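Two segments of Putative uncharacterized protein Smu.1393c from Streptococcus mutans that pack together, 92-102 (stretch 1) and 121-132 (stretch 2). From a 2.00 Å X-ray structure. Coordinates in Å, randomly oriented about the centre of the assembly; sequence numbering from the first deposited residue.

Stretch 1 92-102: GLRDWVNAILM
Stretch 2 121-132: GFAALQIMNQSS

Two helices, 93-102 and 121-130, pack at 9.7 Å between axes, with N-to-C directions 59° apart (signed crossing angle -59°). The CA atoms of Val 97 and Ala 123 lie 5.8 Å apart, and those of Leu 101 and Ser 131 6.8 Å. No hydrogen bond crosses; 464 Å² is buried, chiefly by apolar side chains.

Gly 92 occupies the N-cap, its N donating to Asp 95 OD2 at 2.7 Å, so this end is secured within stretch 1. Leu 93 (chi1 t, chi2 p) points toward the partner: CD1 is 4.2 Å from Ala 123 CB, and CD2 4.0 Å from Gln 126 CG. Trp 96 (chi1 t) starts sideways but brings CD1 to 4.1 Å from Ala 123 CB. Val 97 (chi1 t) is a knob among Ala 123, Gln 126, Ile 127 and Gln 130; its CG2 reaches Gln 126 CB at 3.6 Å, and CG1 lies 4.3 Å from Ile 127 CG1. Reciprocally, the small methyl of Ala 123 fits among Leu 93, Trp 96, Val 97 and Ile 100. Ile 100 (m, t) sets CG2 3.7 Å from Ile 127 CD1 (Ile 127 also m, t). Leu 101 (m, t) closes the contact, with CD2 3.7 Å from Ser 131 CB, just past the second helix.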

ATOM      1  N   GLY A  92       3.148  10.806 -13.765  1.00 28.09           N
ATOM      2  CA  GLY A  92       1.822  11.067 -13.226  1.00 34.79           C
ATOM      3  C   GLY A  92       1.218   9.787 -12.695  1.00 32.62           C
ATOM      4  O   GLY A  92       1.707   8.701 -13.013  1.00 26.92           O
ATOM      5  N   LEU A  93       0.166   9.898 -11.884  1.00 31.07           N
ATOM      6  CA  LEU A  93      -0.481   8.708 -11.333  1.00 30.53           C
ATOM      7  C   LEU A  93      -0.880   7.768 -12.473  1.00 29.43           C
ATOM      8  O   LEU A  93      -0.801   6.547 -12.353  1.00 23.67           O
ATOM      9  CB  LEU A  93      -1.719   9.080 -10.505  1.00 35.46           C
ATOM     10  CG  LEU A  93      -2.447   7.909  -9.831  1.00 31.32           C
ATOM     11  CD1 LEU A  93      -1.490   7.103  -8.940  1.00 27.09           C
ATOM     12  CD2 LEU A  93      -3.696   8.389  -9.035  1.00 32.27           C
ATOM     13  N   ARG A  94      -1.308   8.354 -13.579  1.00 26.35           N
ATOM     14  CA  ARG A  94      -1.700   7.573 -14.743  1.00 36.11           C
ATOM     15  C   ARG A  94      -0.529   6.725 -15.231  1.00 32.47           C
ATOM     16  O   ARG A  94      -0.711   5.573 -15.665  1.00 25.64           O
ATOM     17  CB  ARG A  94      -2.167   8.491 -15.874  1.00 45.53           C
ATOM     18  CG  ARG A  94      -2.491   7.750 -17.175  1.00 59.22           C
ATOM     19  CD  ARG A  94      -2.476   8.685 -18.391  1.00 72.35           C
ATOM     20  NE  ARG A  94      -1.120   9.016 -18.828  1.00 76.45           N
ATOM     21  CZ  ARG A  94      -0.542   8.519 -19.917  1.00 83.74           C
ATOM     22  NH1 ARG A  94      -1.204   7.670 -20.695  1.00 86.97           N
ATOM     23  NH2 ARG A  94       0.694   8.877 -20.237  1.00 83.94           N
ATOM     24  N   ASP A  95       0.669   7.301 -15.174  1.00 27.17           N
ATOM     25  CA  ASP A  95       1.866   6.594 -15.630  1.00 34.90           C
ATOM     26  C   ASP A  95       2.151   5.411 -14.710  1.00 31.02           C
ATOM     27  O   ASP A  95       2.407   4.292 -15.169  1.00 28.12           O
ATOM     28  CB  ASP A  95       3.072   7.547 -15.716  1.00 24.23           C
ATOM     29  CG  ASP A  95       2.853   8.681 -16.719  1.00 35.36           C
ATOM     30  OD1 ASP A  95       2.520   8.393 -17.890  1.00 36.76           O
ATOM     31  OD2 ASP A  95       3.000   9.863 -16.339  1.00 35.65           O
ATOM     32  N   TRP A  96       2.076   5.659 -13.407  1.00 25.03           N
ATOM     33  CA  TRP A  96       2.340   4.613 -12.429  1.00 22.94           C
ATOM     34  C   TRP A  96       1.263   3.526 -12.524  1.00 27.84           C
ATOM     35  O   TRP A  96       1.575   2.337 -12.498  1.00 25.80           O
ATOM     36  CB  TRP A  96       2.449   5.223 -11.036  1.00 19.52           C
ATOM     37  CG  TRP A  96       2.592   4.268  -9.891  1.00 22.16           C
ATOM     38  CD1 TRP A  96       1.891   4.301  -8.721  1.00 21.16           C
ATOM     39  CD2 TRP A  96       3.503   3.158  -9.786  1.00 23.88           C
ATOM     40  NE1 TRP A  96       2.310   3.289  -7.893  1.00 22.57           N
ATOM     41  CE2 TRP A  96       3.286   2.573  -8.520  1.00 21.88           C
ATOM     42  CE3 TRP A  96       4.470   2.611 -10.635  1.00 25.87           C
ATOM     43  CZ2 TRP A  96       4.005   1.455  -8.089  1.00 19.84           C
ATOM     44  CZ3 TRP A  96       5.172   1.496 -10.207  1.00 20.83           C
ATOM     45  CH2 TRP A  96       4.944   0.936  -8.939  1.00 24.99           C
ATOM     46  N   VAL A  97      -0.000   3.932 -12.671  1.00 24.83           N
ATOM     47  CA  VAL A  97      -1.081   2.970 -12.888  1.00 23.23           C
ATOM     48  C   VAL A  97      -0.882   2.121 -14.164  1.00 32.18           C
ATOM     49  O   VAL A  97      -1.112   0.909 -14.143  1.00 30.38           O
ATOM     50  CB  VAL A  97      -2.468   3.659 -12.912  1.00 23.67           C
ATOM     51  CG1 VAL A  97      -3.553   2.691 -13.391  1.00 27.15           C
ATOM     52  CG2 VAL A  97      -2.820   4.177 -11.522  1.00 22.09           C
ATOM     53  N   ASN A  98      -0.473   2.752 -15.267  1.00 25.12           N
ATOM     54  CA  ASN A  98      -0.168   2.008 -16.491  1.00 31.75           C
ATOM     55  C   ASN A  98       0.974   1.014 -16.287  1.00 29.65           C
ATOM     56  O   ASN A  98       0.936  -0.093 -16.809  1.00 33.31           O
ATOM     57  CB  ASN A  98       0.107   2.946 -17.687  1.00 27.21           C
ATOM     58  CG  ASN A  98      -1.163   3.622 -18.193  1.00 41.41           C
ATOM     59  OD1 ASN A  98      -2.265   3.169 -17.893  1.00 38.22           O
ATOM     60  ND2 ASN A  98      -1.015   4.704 -18.958  1.00 35.48           N
ATOM     61  N   ALA A  99       1.978   1.396 -15.504  1.00 25.44           N
ATOM     62  CA  ALA A  99       3.089   0.484 -15.229  1.00 27.86           C
ATOM     63  C   ALA A  99       2.590  -0.720 -14.428  1.00 29.56           C
ATOM     64  O   ALA A  99       2.942  -1.857 -14.719  1.00 30.07           O
ATOM     65  CB  ALA A  99       4.196   1.198 -14.481  1.00 25.16           C
ATOM     66  N   ILE A 100       1.754  -0.470 -13.423  1.00 26.20           N
ATOM     67  CA  ILE A 100       1.205  -1.566 -12.628  1.00 24.48           C
ATOM     68  C   ILE A 100       0.362  -2.512 -13.477  1.00 25.07           C
ATOM     69  O   ILE A 100       0.479  -3.730 -13.351  1.00 27.25           O
ATOM     70  CB  ILE A 100       0.400  -1.054 -11.412  1.00 28.21           C
ATOM     71  CG1 ILE A 100       1.335  -0.310 -10.459  1.00 23.19           C
ATOM     72  CG2 ILE A 100      -0.297  -2.209 -10.697  1.00 26.68           C
ATOM     73  CD1 ILE A 100       0.627   0.437  -9.319  1.00 20.63           C
ATOM     74  N   LEU A 101      -0.478  -1.959 -14.349  1.00 24.07           N
ATOM     75  CA  LEU A 101      -1.277  -2.789 -15.258  1.00 29.46           C
ATOM     76  C   LEU A 101      -0.442  -3.657 -16.213  1.00 28.46           C
ATOM     77  O   LEU A 101      -0.841  -4.769 -16.569  1.00 31.28           O
ATOM     78  CB  LEU A 101      -2.260  -1.927 -16.052  1.00 36.34           C
ATOM     79  CG  LEU A 101      -3.355  -1.285 -15.197  1.00 36.05           C
ATOM     80  CD1 LEU A 101      -4.073  -0.215 -16.012  1.00 39.47           C
ATOM     81  CD2 LEU A 101      -4.334  -2.345 -14.687  1.00 33.86           C
HETATM   82  N   MSE A 102       0.702  -3.141 -16.640  1.00 32.71           N
HETATM   83  CA  MSE A 102       1.633  -3.924 -17.440  1.00 37.65           C
HETATM   84  C   MSE A 102       2.151  -5.085 -16.612  1.00 36.29           C
HETATM   85  O   MSE A 102       2.318  -6.204 -17.108  1.00 31.98           O
HETATM   86  CB  MSE A 102       2.820  -3.073 -17.840  1.00 33.05           C
HETATM   87  CG  MSE A 102       2.661  -2.321 -19.121  1.00 51.12           C
HETATM   88 SE   MSE A 102       4.466  -1.919 -19.732  1.00 82.02          SE
HETATM   89  CE  MSE A 102       5.123  -3.756 -19.914  1.00 58.08           C
ATOM     90  N   GLY A 121      -3.505   3.680  -1.831  1.00 22.59           N
ATOM     91  CA  GLY A 121      -4.928   3.782  -2.132  1.00 23.01           C
ATOM     92  C   GLY A 121      -5.233   4.474  -3.459  1.00 22.66           C
ATOM     93  O   GLY A 121      -6.160   4.077  -4.180  1.00 22.57           O
ATOM     94  N   PHE A 122      -4.462   5.505  -3.797  1.00 24.02           N
ATOM     95  CA  PHE A 122      -4.744   6.270  -5.018  1.00 26.55           C
ATOM     96  C   PHE A 122      -4.579   5.426  -6.287  1.00 27.96           C
ATOM     97  O   PHE A 122      -5.465   5.395  -7.143  1.00 26.24           O
ATOM     98  CB  PHE A 122      -3.907   7.558  -5.072  1.00 27.55           C
ATOM     99  CG  PHE A 122      -4.358   8.612  -4.074  1.00 32.02           C
ATOM    100  CD1 PHE A 122      -5.616   9.181  -4.177  1.00 34.58           C
ATOM    101  CD2 PHE A 122      -3.531   9.023  -3.043  1.00 33.86           C
ATOM    102  CE1 PHE A 122      -6.038  10.139  -3.275  1.00 40.85           C
ATOM    103  CE2 PHE A 122      -3.963   9.995  -2.119  1.00 31.58           C
ATOM    104  CZ  PHE A 122      -5.207  10.542  -2.247  1.00 33.37           C
ATOM    105  N   ALA A 123      -3.446   4.743  -6.413  1.00 23.85           N
ATOM    106  CA  ALA A 123      -3.258   3.823  -7.535  1.00 22.86           C
ATOM    107  C   ALA A 123      -4.339   2.743  -7.522  1.00 24.08           C
ATOM    108  O   ALA A 123      -4.895   2.405  -8.554  1.00 27.58           O
ATOM    109  CB  ALA A 123      -1.857   3.187  -7.489  1.00 20.06           C
ATOM    110  N   ALA A 124      -4.636   2.212  -6.338  1.00 25.70           N
ATOM    111  CA  ALA A 124      -5.581   1.103  -6.217  1.00 27.77           C
ATOM    112  C   ALA A 124      -6.940   1.442  -6.817  1.00 29.99           C
ATOM    113  O   ALA A 124      -7.555   0.626  -7.500  1.00 30.33           O
ATOM    114  CB  ALA A 124      -5.723   0.681  -4.740  1.00 20.10           C
ATOM    115  N   LEU A 125      -7.421   2.653  -6.561  1.00 28.29           N
ATOM    116  CA  LEU A 125      -8.720   3.046  -7.087  1.00 31.55           C
ATOM    117  C   LEU A 125      -8.722   3.029  -8.621  1.00 33.47           C
ATOM    118  O   LEU A 125      -9.676   2.569  -9.240  1.00 30.90           O
ATOM    119  CB  LEU A 125      -9.117   4.416  -6.539  1.00 28.65           C
ATOM    120  CG  LEU A 125      -9.445   4.387  -5.043  1.00 28.84           C
ATOM    121  CD1 LEU A 125      -9.393   5.793  -4.455  1.00 30.20           C
ATOM    122  CD2 LEU A 125     -10.827   3.748  -4.838  1.00 28.24           C
ATOM    123  N   GLN A 126      -7.648   3.514  -9.233  1.00 30.80           N
ATOM    124  CA  GLN A 126      -7.579   3.553 -10.698  1.00 32.99           C
ATOM    125  C   GLN A 126      -7.430   2.153 -11.278  1.00 29.01           C
ATOM    126  O   GLN A 126      -8.054   1.823 -12.275  1.00 30.95           O
ATOM    127  CB  GLN A 126      -6.420   4.439 -11.162  1.00 31.40           C
ATOM    128  CG  GLN A 126      -6.406   5.805 -10.507  1.00 40.39           C
ATOM    129  CD  GLN A 126      -7.623   6.631 -10.873  1.00 52.34           C
ATOM    130  OE1 GLN A 126      -8.286   6.361 -11.872  1.00 56.67           O
ATOM    131  NE2 GLN A 126      -7.919   7.649 -10.066  1.00 49.89           N
ATOM    132  N   ILE A 127      -6.595   1.336 -10.643  1.00 31.46           N
ATOM    133  CA  ILE A 127      -6.394  -0.048 -11.060  1.00 31.27           C
ATOM    134  C   ILE A 127      -7.713  -0.827 -11.130  1.00 32.46           C
ATOM    135  O   ILE A 127      -8.019  -1.479 -12.128  1.00 30.51           O
ATOM    136  CB  ILE A 127      -5.409  -0.761 -10.101  1.00 32.29           C
ATOM    137  CG1 ILE A 127      -4.034  -0.092 -10.167  1.00 27.47           C
ATOM    138  CG2 ILE A 127      -5.315  -2.248 -10.426  1.00 24.01           C
ATOM    139  CD1 ILE A 127      -3.111  -0.463  -9.028  1.00 30.08           C
HETATM  140  N   MSE A 128      -8.504  -0.759 -10.069  1.00 33.58           N
HETATM  141  CA  MSE A 128      -9.755  -1.506 -10.032  1.00 34.27           C
HETATM  142  C   MSE A 128     -10.740  -0.978 -11.072  1.00 38.77           C
HETATM  143  O   MSE A 128     -11.552  -1.725 -11.605  1.00 39.23           O
HETATM  144  CB  MSE A 128     -10.369  -1.463  -8.629  1.00 34.84           C
HETATM  145  CG  MSE A 128      -9.476  -2.088  -7.561  1.00 37.01           C
HETATM  146 SE   MSE A 128     -10.334  -2.129  -5.775  1.00 45.98          SE
HETATM  147  CE  MSE A 128     -10.089  -0.247  -5.267  1.00 36.05           C
ATOM    148  N   ASN A 129     -10.654   0.312 -11.368  1.00 36.00           N
ATOM    149  CA  ASN A 129     -11.526   0.929 -12.362  1.00 41.86           C
ATOM    150  C   ASN A 129     -11.084   0.641 -13.805  1.00 43.20           C
ATOM    151  O   ASN A 129     -11.896   0.695 -14.729  1.00 46.32           O
ATOM    152  CB  ASN A 129     -11.626   2.438 -12.084  1.00 44.60           C
ATOM    153  CG  ASN A 129     -12.513   3.173 -13.068  1.00 52.65           C
ATOM    154  OD1 ASN A 129     -13.733   2.989 -13.089  1.00 54.35           O
ATOM    155  ND2 ASN A 129     -11.907   4.038 -13.872  1.00 57.70           N
ATOM    156  N   GLN A 130      -9.808   0.306 -14.007  1.00 44.04           N
ATOM    157  CA  GLN A 130      -9.279   0.177 -15.372  1.00 41.52           C
ATOM    158  C   GLN A 130      -8.857  -1.231 -15.803  1.00 48.11           C
ATOM    159  O   GLN A 130      -8.768  -1.507 -17.000  1.00 48.54           O
ATOM    160  CB  GLN A 130      -8.084   1.108 -15.579  1.00 45.11           C
ATOM    161  CG  GLN A 130      -8.343   2.574 -15.320  1.00 51.10           C
ATOM    162  CD  GLN A 130      -7.091   3.400 -15.513  1.00 55.60           C
ATOM    163  OE1 GLN A 130      -6.257   3.093 -16.376  1.00 53.11           O
ATOM    164  NE2 GLN A 130      -6.938   4.447 -14.705  1.00 55.68           N
ATOM    165  N   SER A 131      -8.568  -2.104 -14.842  1.00 45.85           N
ATOM    166  CA  SER A 131      -8.012  -3.426 -15.141  1.00 44.42           C
ATOM    167  C   SER A 131      -9.031  -4.354 -15.776  1.00 50.23           C
ATOM    168  O   SER A 131     -10.157  -4.462 -15.295  1.00 46.36           O
ATOM    169  CB  SER A 131      -7.511  -4.084 -13.863  1.00 49.35           C
ATOM    170  OG  SER A 131      -8.594  -4.322 -12.974  1.00 57.22           O
ATOM    171  N   SER A 132      -8.636  -5.051 -16.835  1.00 51.50           N
ATOM    172  CA  SER A 132      -9.533  -6.030 -17.448  1.00 57.17           C
ATOM    173  C   SER A 132      -9.592  -7.313 -16.621  1.00 50.88           C
ATOM    174  O   SER A 132     -10.508  -8.110 -16.777  1.00 51.29           O
ATOM    175  CB  SER A 132      -9.129  -6.323 -18.894  1.00 62.82           C
ATOM    176  OG  SER A 132      -7.723  -6.271 -19.042  1.00 62.61           O
TER